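Local atomic coordinates of uncharacterized protein (Bacillus thuringiensis serovar kurstaki, PDB entry 4XE7), a protein that probably assembles into actin-like cytoskeletal filaments that move plasmid DNA apart, as ParM proteins do, and is captured here in the nucleotide-free form. Residues A22-F26 with A400-R405; L127-F131 with M170-H175; P149-P155 with D195-E201. One frame throughout, in Å; residues are numbered along the deposited sequence.

All three interactions reach the same mixed sheet in the domain that carries both chain ends, and they lie close together. The centres of interactions 1 and 3 are about 12 Å apart, those of interactions 2 and 3 about 14 Å, and those of interactions 1 and 2 about 17 Å. Interaction 1 joins early strand 21-27 to C-terminal helix 402-418 and so encloses the other two, whose segments alternate along the chain (127-131, 149-155, 170-175, 195-201). Phe-150 of interaction 3 packs on Leu-130 and Leu-171 of interaction 2. With helix 123-140 against one face and helix 402-418 against the other, the sheet ties distant parts of the sequence into one actin-like domain.

Interaction 1: A22-F26 with A400-R405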
# COMPACT_ATOMS: atom_id res chain seq x y z
N ALA A 22 -5.16 -5.38 3.93
CA ALA A 22 -6.28 -5.04 3.10
C ALA A 22 -6.02 -3.61 2.67
O ALA A 22 -5.84 -2.73 3.51
CB ALA A 22 -7.59 -5.16 3.87
N LYS A 23 -5.96 -3.35 1.37
CA LYS A 23 -5.76 -1.98 0.93
C LYS A 23 -6.99 -1.50 0.18
O LYS A 23 -7.65 -2.28 -0.48
CB LYS A 23 -4.51 -1.84 0.06
CG LYS A 23 -3.24 -2.11 0.81
CD LYS A 23 -2.04 -2.05 -0.11
CE LYS A 23 -0.75 -1.79 0.69
NZ LYS A 23 0.43 -1.63 -0.19
N ILE A 24 -7.29 -0.21 0.32
CA ILE A 24 -8.38 0.40 -0.43
C ILE A 24 -7.91 1.71 -1.04
O ILE A 24 -7.13 2.45 -0.43
CB ILE A 24 -9.62 0.66 0.47
CG1 ILE A 24 -10.77 1.25 -0.33
CG2 ILE A 24 -9.28 1.61 1.61
CD1 ILE A 24 -12.06 1.49 0.56
N SER A 25 -8.37 1.99 -2.25
CA SER A 25 -8.29 3.32 -2.82
C SER A 25 -9.70 3.76 -3.21
O SER A 25 -10.42 3.00 -3.87
CB SER A 25 -7.36 3.34 -4.04
OG SER A 25 -6.00 3.21 -3.64
N PHE A 26 -10.12 4.95 -2.82
CA PHE A 26 -11.47 5.38 -3.19
C PHE A 26 -11.50 6.85 -3.54
O PHE A 26 -10.53 7.58 -3.29
CB PHE A 26 -12.47 5.09 -2.06
CG PHE A 26 -12.22 5.88 -0.80
CD1 PHE A 26 -12.97 7.01 -0.50
CD2 PHE A 26 -11.22 5.49 0.08
CE1 PHE A 26 -12.73 7.74 0.67
CE2 PHE A 26 -10.98 6.22 1.25
CZ PHE A 26 -11.74 7.34 1.54
N ALA A 400 2.63 1.88 -3.18
CA ALA A 400 1.98 0.92 -2.30
C ALA A 400 0.53 0.63 -2.71
O ALA A 400 0.02 -0.46 -2.44
CB ALA A 400 2.03 1.41 -0.87
N TYR A 401 -0.11 1.58 -3.38
CA TYR A 401 -1.52 1.49 -3.72
C TYR A 401 -1.79 1.39 -5.23
O TYR A 401 -2.90 1.64 -5.68
CB TYR A 401 -2.26 2.69 -3.11
CG TYR A 401 -2.19 2.69 -1.60
CD1 TYR A 401 -2.99 1.81 -0.85
CD2 TYR A 401 -1.31 3.52 -0.92
CE1 TYR A 401 -2.93 1.78 0.52
CE2 TYR A 401 -1.24 3.49 0.46
CZ TYR A 401 -2.05 2.63 1.18
OH TYR A 401 -1.99 2.60 2.56
N PHE A 402 -0.78 1.03 -6.01
CA PHE A 402 -0.96 0.97 -7.46
C PHE A 402 -2.00 -0.09 -7.84
O PHE A 402 -2.72 0.05 -8.83
CB PHE A 402 0.38 0.65 -8.16
CG PHE A 402 1.24 1.88 -8.46
CD1 PHE A 402 0.81 3.16 -8.15
CD2 PHE A 402 2.48 1.72 -9.07
CE1 PHE A 402 1.60 4.25 -8.44
CE2 PHE A 402 3.27 2.81 -9.37
CZ PHE A 402 2.83 4.09 -9.05
N THR A 403 -2.08 -1.16 -7.06
CA THR A 403 -3.06 -2.20 -7.31
C THR A 403 -4.48 -1.71 -7.02
O THR A 403 -5.37 -1.85 -7.85
CB THR A 403 -2.78 -3.45 -6.49
OG1 THR A 403 -1.47 -3.94 -6.82
CG2 THR A 403 -3.83 -4.54 -6.77
N SER A 404 -4.70 -1.15 -5.83
CA SER A 404 -6.02 -0.63 -5.49
C SER A 404 -6.41 0.56 -6.36
O SER A 404 -7.58 0.70 -6.74
CB SER A 404 -6.12 -0.24 -4.01
OG SER A 404 -5.01 0.52 -3.58
N ARG A 405 -5.45 1.44 -6.68
CA ARG A 405 -5.73 2.55 -7.58
C ARG A 405 -6.11 2.06 -8.97
O ARG A 405 -6.99 2.64 -9.61
CB ARG A 405 -4.52 3.50 -7.68
CG ARG A 405 -4.28 4.28 -6.41
CD ARG A 405 -2.89 4.91 -6.39
NE ARG A 405 -2.78 5.94 -7.40
CZ ARG A 405 -3.00 7.23 -7.19
NH1 ARG A 405 -3.36 7.67 -6.00
NH2 ARG A 405 -2.88 8.09 -8.18
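Lys-23 reaches from the strand to the turn just before the C-terminal helix, where its NZ donates to Ala-400 O at 2.6 Å. The lysine chain is extended beyond CG (chi2 176°), which is what carries the ammonium group this far. The bond is bent at the acceptor, with a C=O...N angle of 122°, and NZ is tilted out of the carbonyl plane. The same nitrogen stands over the face of the Tyr-401 ring, 5.0 Å from its centroid, as a cation-pi contact. The two side chains cross at about a right angle, with Lys-23 CG 3.9 Å from Tyr-401 CE1.

Two residues farther along the strand, Ser-25 uses its OG to share a 2.9 Å hydrogen bond with Ser-404 OG of the helix; either may be the donor. Ser-25 OG is also bonded to Ser-35 OG, so this buried hydroxyl has partners on both the helix and the next strand, 33-45. Alternation along strand 21-27 sorts its residues: Lys-23 and Ser-25 turn to helix 402-418, while Ile-24 and Phe-26 turn away and pack on helix 123-140. The sheet is thus sandwiched between helices, as in the actin fold, with the C-terminal helix returning to the N-terminal strands.

Tyr-401 is the N-cap residue of that helix, and its backbone O takes the N-H of Arg-405 at 2.7 Å. Arg-405 brings only its aliphatic part to the strand, with CG 3.4 Å from Ser-25 OG. Its chain bends at chi3 (67°), and the guanidinium finds its partner elsewhere: NH2 forms a salt bridge with Asp-212 OD1.

Interaction 2: L127-F131 with M170-H175; sequences LIPLF and MLYGEH
With CG anti to the carbonyl carbon in both residues (chi1 -71° and -36°), Phe-131 and His-175 are directed at each other, and their rings form an offset stack with centroids 4.4 Å apart and planes inclined by 30°. Contact is made by the far end of the phenylalanine: Phe-131 CZ lies over the imidazole face near its rim, 3.5 Å from His-175 ND1, and His-175 CG in turn sits over the rim of the phenyl face.

The imidazole cannot swing easily, since both its nitrogens are engaged. His-175 NE2 donates to Leu-171 O at 2.8 Å, with the acceptor near the ring plane, while ND1 is hydrogen-bonded to Ser-79 OG. The first of these bonds spans the turn in which helix 164-171 gives way to strand 173-179, so the histidine closes the turn as well as stacking. The carbonyl it grips is that of the helix's last residue, where the helix dipole would be expected to favour a donor.

Beside the stack, one methyl of Leu-171 does most of the apolar packing. Its CD2 meets Leu-127 CD2 at 3.8 Å and Leu-130 CD2 at 4.2 Å, and also comes near Phe-131 CZ. Farther along, the methyl end of Met-170 reaches Leu-127, CE to CD1 4.2 Å.

Leu-127, Leu-130 and Phe-131 thus form one side of helix 123-140. Phe-131 also rests on Ile-77 and Ser-79 of strand 73-79, which neighbours strand 173-179 in the sheet, and Leu-130 and Leu-171 both lean on Phe-150 of strand 145-154, so the contact packs helices 123-140 and 164-171 together over that sheet.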
# COMPACT_ATOMS: atom_id res chain seq x y z
N LEU A 127 -12.46 -11.23 4.65
CA LEU A 127 -13.70 -10.47 4.49
C LEU A 127 -13.87 -9.38 5.55
O LEU A 127 -14.30 -8.26 5.24
CB LEU A 127 -14.91 -11.40 4.53
CG LEU A 127 -15.05 -12.32 3.32
CD1 LEU A 127 -16.17 -13.33 3.56
CD2 LEU A 127 -15.30 -11.52 2.05
N ILE A 128 -13.53 -9.71 6.79
CA ILE A 128 -13.73 -8.75 7.87
C ILE A 128 -12.90 -7.46 7.64
O ILE A 128 -13.45 -6.37 7.71
CB ILE A 128 -13.44 -9.39 9.24
CG1 ILE A 128 -14.60 -10.34 9.59
CG2 ILE A 128 -13.28 -8.31 10.30
CD1 ILE A 128 -14.40 -11.21 10.83
N PRO A 129 -11.60 -7.58 7.31
CA PRO A 129 -10.89 -6.34 6.99
C PRO A 129 -11.38 -5.65 5.72
O PRO A 129 -11.37 -4.42 5.66
CB PRO A 129 -9.44 -6.79 6.83
CG PRO A 129 -9.37 -8.03 7.69
CD PRO A 129 -10.67 -8.71 7.44
N LEU A 130 -11.82 -6.42 4.73
CA LEU A 130 -12.35 -5.81 3.51
C LEU A 130 -13.60 -4.98 3.81
O LEU A 130 -13.68 -3.81 3.44
CB LEU A 130 -12.66 -6.89 2.46
CG LEU A 130 -13.60 -6.51 1.31
CD1 LEU A 130 -12.87 -5.63 0.26
CD2 LEU A 130 -14.20 -7.72 0.65
N PHE A 131 -14.58 -5.58 4.48
CA PHE A 131 -15.82 -4.86 4.80
C PHE A 131 -15.55 -3.68 5.71
O PHE A 131 -16.17 -2.63 5.58
CB PHE A 131 -16.85 -5.79 5.46
CG PHE A 131 -17.44 -6.80 4.51
CD1 PHE A 131 -17.64 -6.48 3.18
CD2 PHE A 131 -17.79 -8.06 4.95
CE1 PHE A 131 -18.19 -7.41 2.31
CE2 PHE A 131 -18.33 -9.00 4.09
CZ PHE A 131 -18.54 -8.68 2.77
N MET A 170 -20.03 -14.40 -3.80
CA MET A 170 -19.75 -14.36 -2.37
C MET A 170 -20.07 -12.97 -1.80
O MET A 170 -20.64 -12.86 -0.72
CB MET A 170 -18.28 -14.72 -2.13
CG MET A 170 -17.83 -14.81 -0.67
SD MET A 170 -16.03 -15.01 -0.55
CE MET A 170 -15.94 -16.36 0.63
N LEU A 171 -19.75 -11.93 -2.57
CA LEU A 171 -19.85 -10.55 -2.09
C LEU A 171 -21.20 -9.86 -2.31
O LEU A 171 -21.53 -8.91 -1.60
CB LEU A 171 -18.77 -9.70 -2.75
CG LEU A 171 -17.34 -10.19 -2.52
CD1 LEU A 171 -16.36 -9.25 -3.19
CD2 LEU A 171 -17.07 -10.26 -1.03
N TYR A 172 -21.97 -10.31 -3.30
CA TYR A 172 -23.24 -9.67 -3.60
C TYR A 172 -24.15 -9.70 -2.37
O TYR A 172 -24.11 -10.64 -1.58
CB TYR A 172 -23.95 -10.36 -4.77
CG TYR A 172 -23.27 -10.18 -6.11
CD1 TYR A 172 -22.54 -9.03 -6.39
CD2 TYR A 172 -23.36 -11.16 -7.09
CE1 TYR A 172 -21.92 -8.87 -7.62
CE2 TYR A 172 -22.75 -11.00 -8.31
CZ TYR A 172 -22.03 -9.86 -8.58
OH TYR A 172 -21.42 -9.70 -9.80
N GLY A 173 -24.95 -8.65 -2.22
CA GLY A 173 -25.89 -8.60 -1.12
C GLY A 173 -25.68 -7.44 -0.18
O GLY A 173 -24.97 -6.47 -0.48
N GLU A 174 -26.30 -7.56 0.98
CA GLU A 174 -26.31 -6.49 1.96
C GLU A 174 -25.40 -6.86 3.12
O GLU A 174 -25.33 -8.02 3.50
CB GLU A 174 -27.74 -6.23 2.43
CG GLU A 174 -27.92 -4.91 3.15
CD GLU A 174 -29.33 -4.73 3.69
OE1 GLU A 174 -29.48 -4.71 4.93
OE2 GLU A 174 -30.27 -4.62 2.88
N HIS A 175 -24.68 -5.87 3.64
CA HIS A 175 -23.77 -6.05 4.76
C HIS A 175 -23.81 -4.82 5.66
O HIS A 175 -23.75 -3.69 5.18
CB HIS A 175 -22.33 -6.28 4.27
CG HIS A 175 -22.24 -7.08 3.02
ND1 HIS A 175 -22.04 -8.45 3.03
CD2 HIS A 175 -22.33 -6.73 1.72
CE1 HIS A 175 -22.01 -8.89 1.79
NE2 HIS A 175 -22.18 -7.87 0.97

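Interaction 3: P149-P155 with D195-E201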
# COMPACT_ATOMS: atom_id res chain seq x y z
N PRO A 149 -20.09 -0.73 -5.87
CA PRO A 149 -19.73 -1.60 -7.00
C PRO A 149 -18.33 -2.19 -6.79
O PRO A 149 -17.36 -1.43 -6.67
CB PRO A 149 -19.78 -0.67 -8.21
CG PRO A 149 -19.55 0.71 -7.65
CD PRO A 149 -20.15 0.69 -6.25
N PHE A 150 -18.24 -3.51 -6.73
CA PHE A 150 -16.98 -4.13 -6.33
C PHE A 150 -15.97 -4.24 -7.46
O PHE A 150 -16.19 -4.90 -8.46
CB PHE A 150 -17.22 -5.52 -5.73
CG PHE A 150 -15.99 -6.11 -5.12
CD1 PHE A 150 -15.52 -5.62 -3.91
CD2 PHE A 150 -15.26 -7.08 -5.78
CE1 PHE A 150 -14.36 -6.13 -3.34
CE2 PHE A 150 -14.10 -7.59 -5.22
CZ PHE A 150 -13.65 -7.11 -4.01
N SER A 151 -14.81 -3.62 -7.29
CA SER A 151 -13.75 -3.83 -8.27
C SER A 151 -12.55 -4.39 -7.55
O SER A 151 -11.88 -3.69 -6.78
CB SER A 151 -13.42 -2.52 -9.01
OG SER A 151 -12.31 -2.68 -9.88
N GLY A 152 -12.28 -5.66 -7.76
CA GLY A 152 -11.12 -6.27 -7.16
C GLY A 152 -10.27 -7.01 -8.17
O GLY A 152 -10.34 -6.78 -9.38
N GLY A 153 -9.45 -7.92 -7.66
CA GLY A 153 -8.62 -8.72 -8.53
C GLY A 153 -8.02 -9.87 -7.77
O GLY A 153 -7.83 -9.79 -6.56
N MET A 154 -7.75 -10.95 -8.47
CA MET A 154 -7.04 -12.06 -7.85
C MET A 154 -5.94 -12.55 -8.78
O MET A 154 -6.05 -12.43 -10.01
CB MET A 154 -8.00 -13.20 -7.49
CG MET A 154 -8.62 -13.89 -8.68
SD MET A 154 -9.74 -15.20 -8.16
CE MET A 154 -11.03 -14.97 -9.36
N PRO A 155 -4.86 -13.07 -8.19
CA PRO A 155 -3.75 -13.67 -8.94
C PRO A 155 -4.22 -14.88 -9.76
O PRO A 155 -5.28 -15.45 -9.48
CB PRO A 155 -2.76 -14.08 -7.84
CG PRO A 155 -3.55 -14.08 -6.57
CD PRO A 155 -4.59 -13.04 -6.74
N ASP A 195 -23.23 -5.36 -8.06
CA ASP A 195 -22.46 -5.73 -9.24
C ASP A 195 -20.99 -5.46 -8.98
O ASP A 195 -20.62 -4.87 -7.96
CB ASP A 195 -22.96 -4.97 -10.48
CG ASP A 195 -22.98 -3.44 -10.29
OD1 ASP A 195 -24.00 -2.81 -10.63
OD2 ASP A 195 -21.97 -2.86 -9.84
N GLY A 196 -20.15 -5.89 -9.90
CA GLY A 196 -18.73 -5.69 -9.75
C GLY A 196 -17.92 -6.12 -10.95
O GLY A 196 -18.47 -6.57 -11.96
N THR A 197 -16.61 -5.99 -10.84
CA THR A 197 -15.67 -6.38 -11.88
C THR A 197 -14.42 -6.98 -11.24
O THR A 197 -14.01 -6.55 -10.17
CB THR A 197 -15.25 -5.18 -12.75
OG1 THR A 197 -16.39 -4.36 -13.05
CG2 THR A 197 -14.62 -5.65 -14.05
N MET A 198 -13.82 -7.96 -11.90
CA MET A 198 -12.56 -8.49 -11.39
C MET A 198 -11.47 -8.20 -12.40
O MET A 198 -11.69 -8.27 -13.61
CB MET A 198 -12.68 -9.99 -11.12
CG MET A 198 -13.62 -10.32 -9.98
SD MET A 198 -13.03 -9.75 -8.37
CE MET A 198 -11.67 -10.88 -8.10
N ASN A 199 -10.30 -7.84 -11.90
CA ASN A 199 -9.23 -7.40 -12.79
C ASN A 199 -8.05 -8.35 -12.68
O ASN A 199 -7.98 -9.18 -11.76
CB ASN A 199 -8.81 -5.97 -12.45
CG ASN A 199 -10.00 -5.00 -12.41
OD1 ASN A 199 -10.48 -4.55 -13.45
ND2 ASN A 199 -10.49 -4.70 -11.20
N VAL A 200 -7.12 -8.22 -13.62
CA VAL A 200 -5.90 -9.01 -13.63
C VAL A 200 -4.90 -8.44 -12.64
O VAL A 200 -4.29 -7.41 -12.93
CB VAL A 200 -5.22 -8.99 -15.02
CG1 VAL A 200 -4.01 -9.91 -15.04
CG2 VAL A 200 -6.22 -9.34 -16.12
N GLU A 201 -4.71 -9.09 -11.50
CA GLU A 201 -3.75 -8.60 -10.52
C GLU A 201 -2.37 -8.62 -11.17
O GLU A 201 -2.06 -9.52 -11.94
CB GLU A 201 -3.76 -9.43 -9.23
CG GLU A 201 -3.10 -8.74 -8.04
CD GLU A 201 -3.01 -9.63 -6.81
OE1 GLU A 201 -2.43 -10.73 -6.91
OE2 GLU A 201 -3.52 -9.22 -5.74
O HOH W 1 -17.41 -2.52 -10.69
O HOH W 2 -9.31 -11.10 -11.01
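The Phe-150 ring receives Met-198 at its edge: the sulfur SD lies near the ring plane, 4.0 Å from Phe-150 CE2, a Met-aromatic contact. The ring also meets that of Phe-15, their planes nearly parallel. The second flat group, the Asn-199 amide, holds Ser-151 OG almost in its plane, with ND2 as donor at 3.0 Å. The same ND2 reaches Gly-152 O at 2.8 Å, this acceptor standing 31° out of the amide plane.

Gly-152 O also takes the backbone N-H of Asn-199 (2.7 Å), so one residue grips this carbonyl twice. Thr-197 bonds to the residues on either side of Ser-151, donating its N to Phe-150 O at 2.7 Å and accepting from Gly-152 N at 3.1 Å, as expected of parallel strands. Ahead of these, Phe-150 N bonds to Asp-195 O. By Met-154 the strands have drawn apart: Met-154 N and Asn-199 O are 3.7 Å apart, and a water accepts from the former, although its very short leg to the latter is doubtful.

Met-198, bent at chi2 (-67°) and chi3, brings CE back over Gly-153 and toward Met-154. Met-198 and Phe-150 lie on the face turned to helix 164-171, which Met-154 also touches, whereas Ser-151 and Asn-199 face helix 402-418. There Ser-151 OG bonds to Tyr-407 O; a carbonyl can only accept, so this bond uses the serine's proton, while the same oxygen accepts from Asn-199 ND2. The chemistry therefore divides by face: sulfur and aromatic packing on one, a directional chain from amide through hydroxyl to helix carbonyl on the other, which binds the strand pair to the C-terminal helix.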